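Local coordinates for protein succinylglutamate desuccinylase/aspartoacylase (Ruegeria sp. TM1040, PDB 3NA6) that probably hydrolyses the amide bond of an N-acylated amino acid, as the metal-dependent succinylglutamate desuccinylases and aspartoacylases do, at residues D14-H19 with V43-A48; I39-I44 with I86-F91; A48-L53 with A138-D143; P66-E71 with I224-L229. One frame throughout, in Å; residues are numbered along the deposited sequence.

Interaction 1 (D14-H19 with V43-A48)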
loop_
_atom_site.group_PDB
_atom_site.type_symbol
_atom_site.label_atom_id
_atom_site.label_comp_id
_atom_site.label_asym_id
_atom_site.label_seq_id
_atom_site.Cartn_x
_atom_site.Cartn_y
_atom_site.Cartn_z
ATOM N N ASP A 14 15.756 -36.087 17.088
ATOM C CA ASP A 14 16.198 -37.485 17.031
ATOM C C ASP A 14 15.890 -38.330 18.279
ATOM O O ASP A 14 16.529 -39.341 18.494
ATOM C CB ASP A 14 17.705 -37.508 16.785
ATOM C CG ASP A 14 18.490 -36.818 17.907
ATOM O OD1 ASP A 14 17.870 -36.252 18.854
ATOM O OD2 ASP A 14 19.717 -36.827 17.825
ATOM N N GLN A 15 14.921 -37.902 19.081
ATOM C CA GLN A 15 14.515 -38.598 20.308
ATOM C C GLN A 15 13.236 -39.394 20.070
ATOM O O GLN A 15 12.333 -38.921 19.371
ATOM C CB GLN A 15 14.283 -37.575 21.440
ATOM C CG GLN A 15 13.619 -38.151 22.695
ATOM C CD GLN A 15 13.431 -37.140 23.839
ATOM O OE1 GLN A 15 14.122 -36.128 23.921
ATOM N NE2 GLN A 15 12.496 -37.434 24.731
ATOM N N ASP A 16 13.153 -40.604 20.636
ATOM C CA ASP A 16 11.905 -41.396 20.568
ATOM C C ASP A 16 10.725 -40.642 21.139
ATOM O O ASP A 16 10.900 -39.883 22.069
ATOM C CB ASP A 16 12.053 -42.702 21.328
ATOM C CG ASP A 16 12.850 -43.746 20.560
ATOM O OD1 ASP A 16 13.176 -43.550 19.366
ATOM O OD2 ASP A 16 13.120 -44.788 21.155
ATOM N N GLY A 17 9.531 -40.846 20.575
ATOM C CA GLY A 17 8.315 -40.228 21.068
ATOM C C GLY A 17 7.695 -39.248 20.076
ATOM O O GLY A 17 8.049 -39.218 18.925
ATOM N N VAL A 18 6.736 -38.482 20.539
ATOM C CA VAL A 18 6.028 -37.476 19.739
ATOM C C VAL A 18 6.437 -36.099 20.276
ATOM O O VAL A 18 6.304 -35.814 21.454
ATOM C CB VAL A 18 4.517 -37.697 19.821
ATOM C CG1 VAL A 18 3.723 -36.507 19.209
ATOM C CG2 VAL A 18 4.110 -39.059 19.142
ATOM N N HIS A 19 6.996 -35.259 19.424
ATOM C CA HIS A 19 7.452 -33.942 19.855
ATOM C C HIS A 19 6.910 -32.887 18.921
ATOM O O HIS A 19 7.072 -33.022 17.718
ATOM C CB HIS A 19 8.963 -33.904 19.787
ATOM C CG HIS A 19 9.622 -34.779 20.802
ATOM N ND1 HIS A 19 9.945 -36.094 20.549
ATOM C CD2 HIS A 19 9.956 -34.540 22.089
ATOM C CE1 HIS A 19 10.498 -36.613 21.629
ATOM N NE2 HIS A 19 10.517 -35.688 22.577
ATOM N N VAL A 43 8.049 -34.072 15.243
ATOM C CA VAL A 43 8.874 -35.272 15.017
ATOM C C VAL A 43 8.246 -36.400 15.781
ATOM O O VAL A 43 7.910 -36.244 16.979
ATOM C CB VAL A 43 10.324 -35.100 15.462
ATOM C CG1 VAL A 43 11.113 -36.416 15.234
ATOM C CG2 VAL A 43 10.947 -33.912 14.722
ATOM N N ILE A 44 8.033 -37.516 15.076
ATOM C CA ILE A 44 7.596 -38.777 15.689
ATOM C C ILE A 44 8.600 -39.886 15.326
ATOM O O ILE A 44 8.807 -40.174 14.144
ATOM C CB ILE A 44 6.169 -39.200 15.229
ATOM C CG1 ILE A 44 5.175 -38.046 15.425
ATOM C CG2 ILE A 44 5.720 -40.481 15.980
ATOM C CD1 ILE A 44 3.772 -38.290 14.819
ATOM N N GLN A 45 9.197 -40.493 16.352
ATOM C CA GLN A 45 10.257 -41.488 16.197
ATOM C C GLN A 45 10.066 -42.662 17.155
ATOM O O GLN A 45 9.735 -42.479 18.332
ATOM C CB GLN A 45 11.630 -40.861 16.417
ATOM C CG GLN A 45 12.779 -41.864 16.469
ATOM C CD GLN A 45 14.100 -41.213 16.702
ATOM O OE1 GLN A 45 14.577 -40.417 15.877
ATOM N NE2 GLN A 45 14.716 -41.528 17.841
ATOM N N ASN A 46 10.270 -43.868 16.641
ATOM C CA ASN A 46 10.059 -45.076 17.418
ATOM C C ASN A 46 10.655 -46.261 16.692
ATOM O O ASN A 46 10.471 -46.401 15.488
ATOM C CB ASN A 46 8.572 -45.301 17.636
ATOM C CG ASN A 46 8.274 -46.508 18.527
ATOM O OD1 ASN A 46 7.789 -47.534 18.056
ATOM N ND2 ASN A 46 8.589 -46.390 19.804
ATOM N N GLY A 47 11.376 -47.097 17.429
ATOM C CA GLY A 47 11.995 -48.282 16.868
ATOM C C GLY A 47 12.968 -48.027 15.743
ATOM O O GLY A 47 13.739 -47.063 15.770
ATOM N N ALA A 48 12.922 -48.899 14.737
ATOM C CA ALA A 48 13.909 -48.905 13.681
ATOM C C ALA A 48 13.236 -48.713 12.340
ATOM O O ALA A 48 12.230 -49.375 12.024
ATOM C CB ALA A 48 14.690 -50.223 13.720
HETATM O O HOH W 1 14.325 -45.274 17.357
HETATM O O HOH W 2 12.412 -47.012 20.006
#
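Gln45 reaches across to the loop at Asp14-Asp16, beside an antiparallel ladder in which strands 17-19 and 43-46 run 4.8 Å apart at their axes. Backbone hydrogen bonds form two pairs. Gly17 N donates to Gln45 O at 2.8 Å, and Gln45 N returns a bond to Gly17 O; His19 N donates to Val43 O, also at 2.8 Å, answered by Val43 N to His19 O. Ile44 CA adds a CA-H...O contact to Gly17 O at 3.3 Å.

The polar side-chain bonds centre on one amide. Gln45 has CG anti to its backbone N (chi1 172°) and an extended chain beyond, which carries NE2 over the incoming loop. NE2 donates nearly straight to Asp16 OD1 at 3.0 Å, with an N-H...O angle of 166°. The oxygen lies in the amide plane but is met on its anti side and well out of the carboxylate plane; the two flat groups stand 86° apart. A second, weak bond runs from Gln45 NE2 to Asp14 O at 2.9 Å. Two waters link the Asp16 carboxylate to the backbone of Gly47.

Apolar contact is slight: on the other face Val18 CG2 lies beside Ile44 CG2 at 3.8 Å, the side chains pointing the same way. An alanine in place of Gln45 would probably leave Asp14 O and Asp16 OD1 without their shared donor and let that loop shift. Polar bonds thus dominate this far end of the 17-26/36-46 hairpin, and one NE2 ties the loop to the strand, firmly at Asp16 OD1 and weakly at Asp14 O.

Interaction 2 (I39-I44 with I86-F91)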
loop_
_atom_site.group_PDB
_atom_site.type_symbol
_atom_site.label_atom_id
_atom_site.label_comp_id
_atom_site.label_asym_id
_atom_site.label_seq_id
_atom_site.Cartn_x
_atom_site.Cartn_y
_atom_site.Cartn_z
ATOM N N ILE A 39 8.659 -21.791 12.669
ATOM C CA ILE A 39 8.087 -22.742 11.698
ATOM C C ILE A 39 7.585 -24.015 12.417
ATOM O O ILE A 39 8.382 -24.703 13.014
ATOM C CB ILE A 39 9.134 -23.153 10.654
ATOM C CG1 ILE A 39 9.702 -21.922 9.967
ATOM C CG2 ILE A 39 8.517 -24.106 9.611
ATOM C CD1 ILE A 39 10.741 -22.258 8.906
ATOM N N PRO A 40 6.279 -24.357 12.333
ATOM C CA PRO A 40 5.831 -25.530 13.097
ATOM C C PRO A 40 6.463 -26.798 12.592
ATOM O O PRO A 40 6.664 -26.956 11.392
ATOM C CB PRO A 40 4.325 -25.548 12.858
ATOM C CG PRO A 40 4.008 -24.092 12.691
ATOM C CD PRO A 40 5.123 -23.647 11.774
ATOM N N ILE A 41 6.781 -27.689 13.524
ATOM C CA ILE A 41 7.375 -28.965 13.192
ATOM C C ILE A 41 6.945 -29.998 14.226
ATOM O O ILE A 41 6.812 -29.684 15.402
ATOM C CB ILE A 41 8.926 -28.860 13.091
ATOM C CG1 ILE A 41 9.551 -30.195 12.615
ATOM C CG2 ILE A 41 9.545 -28.365 14.407
ATOM C CD1 ILE A 41 10.995 -30.019 12.143
ATOM N N THR A 42 6.688 -31.218 13.763
ATOM C CA THR A 42 6.450 -32.350 14.640
ATOM C C THR A 42 7.425 -33.457 14.251
ATOM O O THR A 42 7.631 -33.730 13.057
ATOM C CB THR A 42 5.002 -32.869 14.529
ATOM O OG1 THR A 42 4.108 -31.965 15.179
ATOM C CG2 THR A 42 4.878 -34.227 15.194
ATOM N N VAL A 43 8.049 -34.072 15.243
ATOM C CA VAL A 43 8.874 -35.272 15.017
ATOM C C VAL A 43 8.246 -36.400 15.781
ATOM O O VAL A 43 7.910 -36.244 16.979
ATOM C CB VAL A 43 10.324 -35.100 15.462
ATOM C CG1 VAL A 43 11.113 -36.416 15.234
ATOM C CG2 VAL A 43 10.947 -33.912 14.722
ATOM N N ILE A 44 8.033 -37.516 15.076
ATOM C CA ILE A 44 7.596 -38.777 15.689
ATOM C C ILE A 44 8.600 -39.886 15.326
ATOM O O ILE A 44 8.807 -40.174 14.144
ATOM C CB ILE A 44 6.169 -39.200 15.229
ATOM C CG1 ILE A 44 5.175 -38.046 15.425
ATOM C CG2 ILE A 44 5.720 -40.481 15.980
ATOM C CD1 ILE A 44 3.772 -38.290 14.819
ATOM N N ILE A 86 9.457 -36.689 10.158
ATOM C CA ILE A 86 9.705 -35.258 10.424
ATOM C C ILE A 86 8.658 -34.510 9.585
ATOM O O ILE A 86 8.729 -34.524 8.331
ATOM C CB ILE A 86 11.104 -34.820 10.034
ATOM C CG1 ILE A 86 12.136 -35.622 10.824
ATOM C CG2 ILE A 86 11.307 -33.327 10.310
ATOM C CD1 ILE A 86 13.587 -35.463 10.343
ATOM N N ILE A 87 7.673 -33.916 10.273
ATOM C CA ILE A 87 6.474 -33.365 9.655
ATOM C C ILE A 87 6.498 -31.825 9.747
ATOM O O ILE A 87 6.511 -31.267 10.837
ATOM C CB ILE A 87 5.209 -33.854 10.375
ATOM C CG1 ILE A 87 5.241 -35.382 10.538
ATOM C CG2 ILE A 87 3.954 -33.343 9.617
ATOM C CD1 ILE A 87 4.042 -35.998 11.309
ATOM N N VAL A 88 6.482 -31.165 8.598
ATOM C CA VAL A 88 6.475 -29.691 8.489
ATOM C C VAL A 88 5.304 -29.335 7.559
ATOM O O VAL A 88 5.458 -29.279 6.343
ATOM C CB VAL A 88 7.801 -29.211 7.887
ATOM C CG1 VAL A 88 7.868 -27.675 7.759
ATOM C CG2 VAL A 88 8.985 -29.737 8.725
ATOM N N PRO A 89 4.109 -29.148 8.124
ATOM C CA PRO A 89 2.925 -28.914 7.268
ATOM C C PRO A 89 2.972 -27.608 6.493
ATOM O O PRO A 89 2.358 -27.504 5.437
ATOM C CB PRO A 89 1.751 -28.898 8.247
ATOM C CG PRO A 89 2.320 -29.180 9.612
ATOM C CD PRO A 89 3.796 -29.131 9.561
ATOM N N TYR A 90 3.672 -26.619 7.045
ATOM C CA TYR A 90 3.779 -25.300 6.452
ATOM C C TYR A 90 5.260 -24.967 6.195
ATOM O O TYR A 90 5.930 -24.371 7.008
ATOM C CB TYR A 90 3.127 -24.264 7.363
ATOM C CG TYR A 90 1.793 -24.612 7.949
ATOM C CD1 TYR A 90 0.741 -25.011 7.151
ATOM C CD2 TYR A 90 1.556 -24.456 9.314
ATOM C CE1 TYR A 90 -0.548 -25.278 7.704
ATOM C CE2 TYR A 90 0.301 -24.706 9.878
ATOM C CZ TYR A 90 -0.755 -25.145 9.059
ATOM O OH TYR A 90 -2.002 -25.395 9.619
ATOM N N PHE A 91 5.760 -25.410 5.049
ATOM C CA PHE A 91 7.173 -25.375 4.690
ATOM C C PHE A 91 7.648 -23.931 4.443
ATOM O O PHE A 91 8.547 -23.454 5.110
ATOM C CB PHE A 91 7.310 -26.264 3.467
ATOM C CG PHE A 91 8.723 -26.576 3.008
ATOM C CD1 PHE A 91 9.848 -26.285 3.739
ATOM C CD2 PHE A 91 8.871 -27.230 1.794
ATOM C CE1 PHE A 91 11.090 -26.613 3.260
ATOM C CE2 PHE A 91 10.118 -27.579 1.315
ATOM C CZ PHE A 91 11.215 -27.267 2.032
HETATM O O HOH W 3 5.278 -25.845 9.385
#
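Ile41 lies alongside Ile86 and crosses Val88 obliquely, all three side chains on one face of the sheet. CB lies near Ile87 O, to which CA makes a CA-H...O contact at 3.4 Å. With CG1 anti to the backbone N (chi1 -175°), the longer branch passes Ile87 O and meets Val88 CG2 at 4.0 Å. The tip, CD1, then touches Ile86 CG2 at 3.8 Å and Val88 CG2 as well, so one methyl bridges two side chains. An alanine here would probably open a gap between Ile86 and Val88.

The backbone fixes the antiparallel register: Thr42 N donates to Ile87 O at 2.9 Å, and Ile87 N to Thr42 O at 2.8 Å. Beyond this pair a water takes over, donating to Pro40 O and Tyr90 O and accepting from Tyr90 N. Pro40 CG sits at the edge of the Tyr90 ring, whose OH is hydrogen-bonded to Ser289 O of the second subunit and to Gln70 NE2.

Thr42 OG1 is hydrogen-bonded to Thr293 OG1 of that subunit and to His20 ND1 of its own chain. The chemistry is therefore divided: Ile41, Ile86 and Val88 make an apolar core, while Thr42 and Tyr90 turn polar tips to the subunit interface.

Interaction 3 (A48-L53 with A138-D143)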
loop_
_atom_site.group_PDB
_atom_site.type_symbol
_atom_site.label_atom_id
_atom_site.label_comp_id
_atom_site.label_asym_id
_atom_site.label_seq_id
_atom_site.Cartn_x
_atom_site.Cartn_y
_atom_site.Cartn_z
ATOM N N ALA A 48 12.922 -48.899 14.737
ATOM C CA ALA A 48 13.909 -48.905 13.681
ATOM C C ALA A 48 13.236 -48.713 12.340
ATOM O O ALA A 48 12.230 -49.375 12.024
ATOM C CB ALA A 48 14.690 -50.223 13.720
ATOM N N GLY A 49 13.786 -47.802 11.544
ATOM C CA GLY A 49 13.344 -47.667 10.168
ATOM C C GLY A 49 13.803 -46.401 9.497
ATOM O O GLY A 49 14.591 -45.617 10.051
ATOM N N LYS A 50 13.264 -46.189 8.305
ATOM C CA LYS A 50 13.556 -44.990 7.554
ATOM C C LYS A 50 13.063 -43.732 8.271
ATOM O O LYS A 50 12.128 -43.763 9.116
ATOM C CB LYS A 50 12.878 -45.050 6.187
ATOM C CG LYS A 50 13.389 -46.094 5.200
ATOM C CD LYS A 50 12.823 -45.787 3.831
ATOM C CE LYS A 50 12.722 -47.013 2.953
ATOM N NZ LYS A 50 13.987 -47.367 2.305
ATOM N N THR A 51 13.713 -42.618 7.926
ATOM C CA THR A 51 13.227 -41.306 8.265
ATOM C C THR A 51 12.621 -40.731 7.010
ATOM O O THR A 51 13.246 -40.784 5.949
ATOM C CB THR A 51 14.353 -40.380 8.739
ATOM O OG1 THR A 51 14.872 -40.856 9.994
ATOM C CG2 THR A 51 13.811 -38.905 8.869
ATOM N N ALA A 52 11.395 -40.219 7.125
ATOM C CA ALA A 52 10.740 -39.485 6.048
ATOM C C ALA A 52 10.592 -38.028 6.459
ATOM O O ALA A 52 10.165 -37.716 7.583
ATOM C CB ALA A 52 9.378 -40.077 5.699
ATOM N N LEU A 53 10.949 -37.149 5.524
ATOM C CA LEU A 53 10.745 -35.728 5.644
ATOM C C LEU A 53 9.546 -35.332 4.794
ATOM O O LEU A 53 9.544 -35.469 3.560
ATOM C CB LEU A 53 11.994 -34.971 5.226
ATOM C CG LEU A 53 11.994 -33.435 5.403
ATOM C CD1 LEU A 53 11.798 -33.006 6.880
ATOM C CD2 LEU A 53 13.286 -32.849 4.826
ATOM N N ALA A 138 17.249 -37.524 6.452
ATOM C CA ALA A 138 16.127 -38.250 5.842
ATOM C C ALA A 138 16.572 -39.269 4.820
ATOM O O ALA A 138 17.504 -39.021 4.058
ATOM C CB ALA A 138 15.143 -37.275 5.175
ATOM N N ASP A 139 15.832 -40.374 4.735
ATOM C CA ASP A 139 16.020 -41.336 3.646
ATOM C C ASP A 139 15.125 -41.046 2.442
ATOM O O ASP A 139 15.504 -41.288 1.265
ATOM C CB ASP A 139 15.755 -42.728 4.200
ATOM C CG ASP A 139 16.669 -43.046 5.362
ATOM O OD1 ASP A 139 17.890 -43.128 5.133
ATOM O OD2 ASP A 139 16.180 -43.140 6.505
ATOM N N VAL A 140 13.947 -40.510 2.732
ATOM C CA VAL A 140 12.943 -40.233 1.696
ATOM C C VAL A 140 12.268 -38.916 1.996
ATOM O O VAL A 140 12.329 -38.408 3.134
ATOM C CB VAL A 140 11.910 -41.387 1.617
ATOM C CG1 VAL A 140 12.639 -42.689 1.368
ATOM C CG2 VAL A 140 11.068 -41.482 2.908
ATOM N N ALA A 141 11.656 -38.322 0.981
ATOM C CA ALA A 141 10.913 -37.061 1.143
ATOM C C ALA A 141 9.579 -37.126 0.397
ATOM O O ALA A 141 9.498 -37.679 -0.690
ATOM C CB ALA A 141 11.719 -35.864 0.634
ATOM N N VAL A 142 8.560 -36.511 0.988
ATOM C CA VAL A 142 7.253 -36.302 0.361
ATOM C C VAL A 142 6.942 -34.828 0.429
ATOM O O VAL A 142 6.899 -34.256 1.519
ATOM C CB VAL A 142 6.112 -37.110 1.035
ATOM C CG1 VAL A 142 4.819 -36.927 0.240
ATOM C CG2 VAL A 142 6.484 -38.564 1.128
ATOM N N ASP A 143 6.825 -34.208 -0.750
ATOM C CA ASP A 143 6.583 -32.780 -0.902
ATOM C C ASP A 143 5.304 -32.526 -1.715
ATOM O O ASP A 143 5.277 -32.744 -2.923
ATOM C CB ASP A 143 7.787 -32.088 -1.582
ATOM C CG ASP A 143 7.690 -30.552 -1.565
ATOM O OD1 ASP A 143 7.389 -29.925 -0.519
ATOM O OD2 ASP A 143 7.918 -29.958 -2.629
#
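A parallel strand pairing in the central mixed sheet joins Ala52 and Leu53 to Val140 and Ala141, and the axes of 51-53 and 140-143 lie 27° apart. Leu53 bonds to two residues of the partner strand, as a parallel ladder does: its N donates to Val140 O at 3.0 Å, and its O accepts from Val142 N at 2.9 Å.

At the entrance to the ladder, the Asp139 side chain stands in for a backbone acceptor. Thr51 N donates almost straight to Asp139 OD2 at 2.9 Å, with an angle of 171° at the hydrogen, Asp139 OD2 accepting through its anti lone pair. Asp139 N in turn donates to Thr51 O at 2.9 Å, closing a two-bond ring between the residues. The same carbonyl also takes a weak bond from Val140 N.

Side chains divide between the faces. Val140 turns CG2 between its backbone N and carbonyl carbon, where this methyl meets Ala52 CB closely, at 3.6 Å. Across the sheet, Leu53 CB lies 3.9 Å from Ala138 CB. The Lys50 side chain crosses that of Val140 at about a right angle, Lys50 CD 4.0 Å from Val140 CG1.

Strand 83-88 flanks strand 51-55 and strand 205-210 flanks 140-143. Helices 122-134 and 195-200 cover the face of Leu53 and Ala141, while Phe236 and Ile238, just after helix 219-235, pack against the face of Val140 and Ala52.

Interaction 4 (P66-E71 with I224-L229)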
loop_
_atom_site.group_PDB
_atom_site.type_symbol
_atom_site.label_atom_id
_atom_site.label_comp_id
_atom_site.label_asym_id
_atom_site.label_seq_id
_atom_site.Cartn_x
_atom_site.Cartn_y
_atom_site.Cartn_z
ATOM N N PRO A 66 -0.938 -29.606 3.547
ATOM C CA PRO A 66 -1.055 -29.110 4.909
ATOM C C PRO A 66 -2.171 -29.747 5.753
ATOM O O PRO A 66 -1.966 -30.015 6.944
ATOM C CB PRO A 66 -1.281 -27.624 4.685
ATOM C CG PRO A 66 -0.423 -27.330 3.502
ATOM C CD PRO A 66 -0.660 -28.510 2.596
ATOM N N VAL A 67 -3.339 -29.983 5.163
ATOM C CA VAL A 67 -4.416 -30.677 5.882
ATOM C C VAL A 67 -3.967 -32.090 6.271
ATOM O O VAL A 67 -4.116 -32.509 7.428
ATOM C CB VAL A 67 -5.713 -30.704 5.048
ATOM C CG1 VAL A 67 -6.758 -31.630 5.696
ATOM C CG2 VAL A 67 -6.260 -29.282 4.883
ATOM N N ALA A 68 -3.442 -32.842 5.299
ATOM C CA ALA A 68 -3.013 -34.226 5.544
ATOM C C ALA A 68 -1.914 -34.313 6.599
ATOM O O ALA A 68 -1.914 -35.229 7.454
ATOM C CB ALA A 68 -2.551 -34.894 4.219
ATOM N N LEU A 69 -1.007 -33.331 6.576
ATOM C CA LEU A 69 0.152 -33.322 7.485
ATOM C C LEU A 69 -0.224 -32.839 8.868
ATOM O O LEU A 69 0.295 -33.383 9.869
ATOM C CB LEU A 69 1.341 -32.525 6.903
ATOM C CG LEU A 69 1.945 -33.158 5.632
ATOM C CD1 LEU A 69 2.963 -32.245 4.900
ATOM C CD2 LEU A 69 2.634 -34.495 6.018
ATOM N N GLN A 70 -1.137 -31.866 8.966
ATOM C CA GLN A 70 -1.582 -31.475 10.301
ATOM C C GLN A 70 -2.271 -32.667 10.968
ATOM O O GLN A 70 -2.034 -32.930 12.139
ATOM C CB GLN A 70 -2.530 -30.275 10.309
ATOM C CG GLN A 70 -1.864 -28.935 10.164
ATOM C CD GLN A 70 -1.138 -28.495 11.462
ATOM O OE1 GLN A 70 -0.356 -29.248 12.056
ATOM N NE2 GLN A 70 -1.381 -27.285 11.872
ATOM N N GLU A 71 -3.103 -33.393 10.223
ATOM C CA GLU A 71 -3.800 -34.549 10.813
ATOM C C GLU A 71 -2.797 -35.639 11.201
ATOM O O GLU A 71 -2.861 -36.199 12.288
ATOM C CB GLU A 71 -4.829 -35.112 9.858
ATOM C CG GLU A 71 -5.668 -36.210 10.469
ATOM C CD GLU A 71 -6.564 -36.870 9.469
ATOM O OE1 GLU A 71 -7.639 -36.319 9.154
ATOM O OE2 GLU A 71 -6.198 -37.953 9.005
ATOM N N ILE A 224 -7.480 -37.659 -1.007
ATOM C CA ILE A 224 -6.425 -38.141 -1.907
ATOM C C ILE A 224 -5.053 -37.970 -1.236
ATOM O O ILE A 224 -4.218 -38.867 -1.275
ATOM C CB ILE A 224 -6.451 -37.443 -3.324
ATOM C CG1 ILE A 224 -7.697 -37.855 -4.143
ATOM C CG2 ILE A 224 -5.102 -37.737 -4.101
ATOM C CD1 ILE A 224 -8.041 -36.870 -5.317
ATOM N N ALA A 225 -4.848 -36.824 -0.597
ATOM C CA ALA A 225 -3.597 -36.525 0.096
ATOM C C ALA A 225 -3.356 -37.456 1.280
ATOM O O ALA A 225 -2.241 -37.924 1.471
ATOM C CB ALA A 225 -3.549 -35.042 0.582
ATOM N N LYS A 226 -4.395 -37.708 2.080
ATOM C CA LYS A 226 -4.266 -38.562 3.249
ATOM C C LYS A 226 -3.961 -40.036 2.894
ATOM O O LYS A 226 -3.114 -40.687 3.561
ATOM C CB LYS A 226 -5.525 -38.511 4.121
ATOM C CG LYS A 226 -5.763 -37.164 4.790
ATOM C CD LYS A 226 -7.049 -37.183 5.628
ATOM C CE LYS A 226 -7.495 -35.779 6.020
ATOM N NZ LYS A 226 -8.771 -35.832 6.727
ATOM N N LYS A 227 -4.668 -40.553 1.892
ATOM C CA LYS A 227 -4.476 -41.934 1.437
ATOM C C LYS A 227 -3.076 -42.093 0.834
ATOM O O LYS A 227 -2.344 -43.043 1.142
ATOM C CB LYS A 227 -5.548 -42.304 0.413
ATOM C CG LYS A 227 -5.298 -43.537 -0.449
ATOM C CD LYS A 227 -6.261 -43.547 -1.688
ATOM C CE LYS A 227 -5.748 -44.416 -2.812
ATOM N NZ LYS A 227 -6.435 -44.203 -4.129
ATOM N N GLY A 228 -2.731 -41.169 -0.042
ATOM C CA GLY A 228 -1.425 -41.174 -0.694
ATOM C C GLY A 228 -0.305 -41.131 0.342
ATOM O O GLY A 228 0.641 -41.893 0.237
ATOM N N LEU A 229 -0.446 -40.282 1.361
ATOM C CA LEU A 229 0.545 -40.143 2.436
ATOM C C LEU A 229 0.667 -41.420 3.249
ATOM O O LEU A 229 1.782 -41.935 3.469
ATOM C CB LEU A 229 0.169 -39.012 3.368
ATOM C CG LEU A 229 1.072 -38.679 4.562
ATOM C CD1 LEU A 229 2.525 -38.476 4.055
ATOM C CD2 LEU A 229 0.526 -37.436 5.384
#
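Ala68 and Ala225 bring two helices together methyl to methyl, their CB atoms 3.8 Å apart. The axes of the short segments approach to 8.7 Å and cross at -55°, and small side chains at the crossing permit such closeness.

The apolar contacts extend to one side of this point. Leu229 CD2 meets Leu69 CD2 at 3.7 Å, the two side chains crossing at about a right angle, and the same methyl lies 3.9 Å from Ala68 O. On the other side the aliphatic part of Lys226 continues the packing, with CG 4.0 Å from Ala68 CB and CE beside Val67 CG1.

The polar contact is a salt bridge at the end of that lysine chain. Lys226 NZ donates to Glu71 OE1 at 2.7 Å, on the syn side of the oxygen but 34° out of the carboxylate plane. Glu71 keeps CG anti to its backbone N (chi1 -174°), and its extended chain crosses that of Lys226 at roughly a right angle. Each charge has a second mate on the second subunit: Arg286 of that subunit pairs with Glu71, and Glu269 of the same subunit with Lys226, so charges alternate across the interface.

Leu69 and Leu229 both rest on Leu54 of strand 51-55. Two crossed helices layered on one face of a mixed sheet fit the alpha/beta catalytic domain of the zinc exopeptidase clan, to which this family belongs.

From the N terminus, interaction 1 ties the two strands of the 17-26/36-46 hairpin at the end far from its turn. Interaction 2 opens on the strand where interaction 1 closes, sharing Val43 and Ile44, and its loop returns at strand 83-88. Interaction 3 starts at Ala48, where interaction 1 ends, so those two are in series; its loop closes at strand 140-143. Interactions 2, 3 and 4 cross one another, their segments alternating along the chain. Ile86 N, probably hydrogen-bonded to Ala52 O, joins interactions 2 and 3 in the sheet. Interaction 4 closes the longest loop and joins two helices over this sheet; like interaction 2, it touches the second subunit.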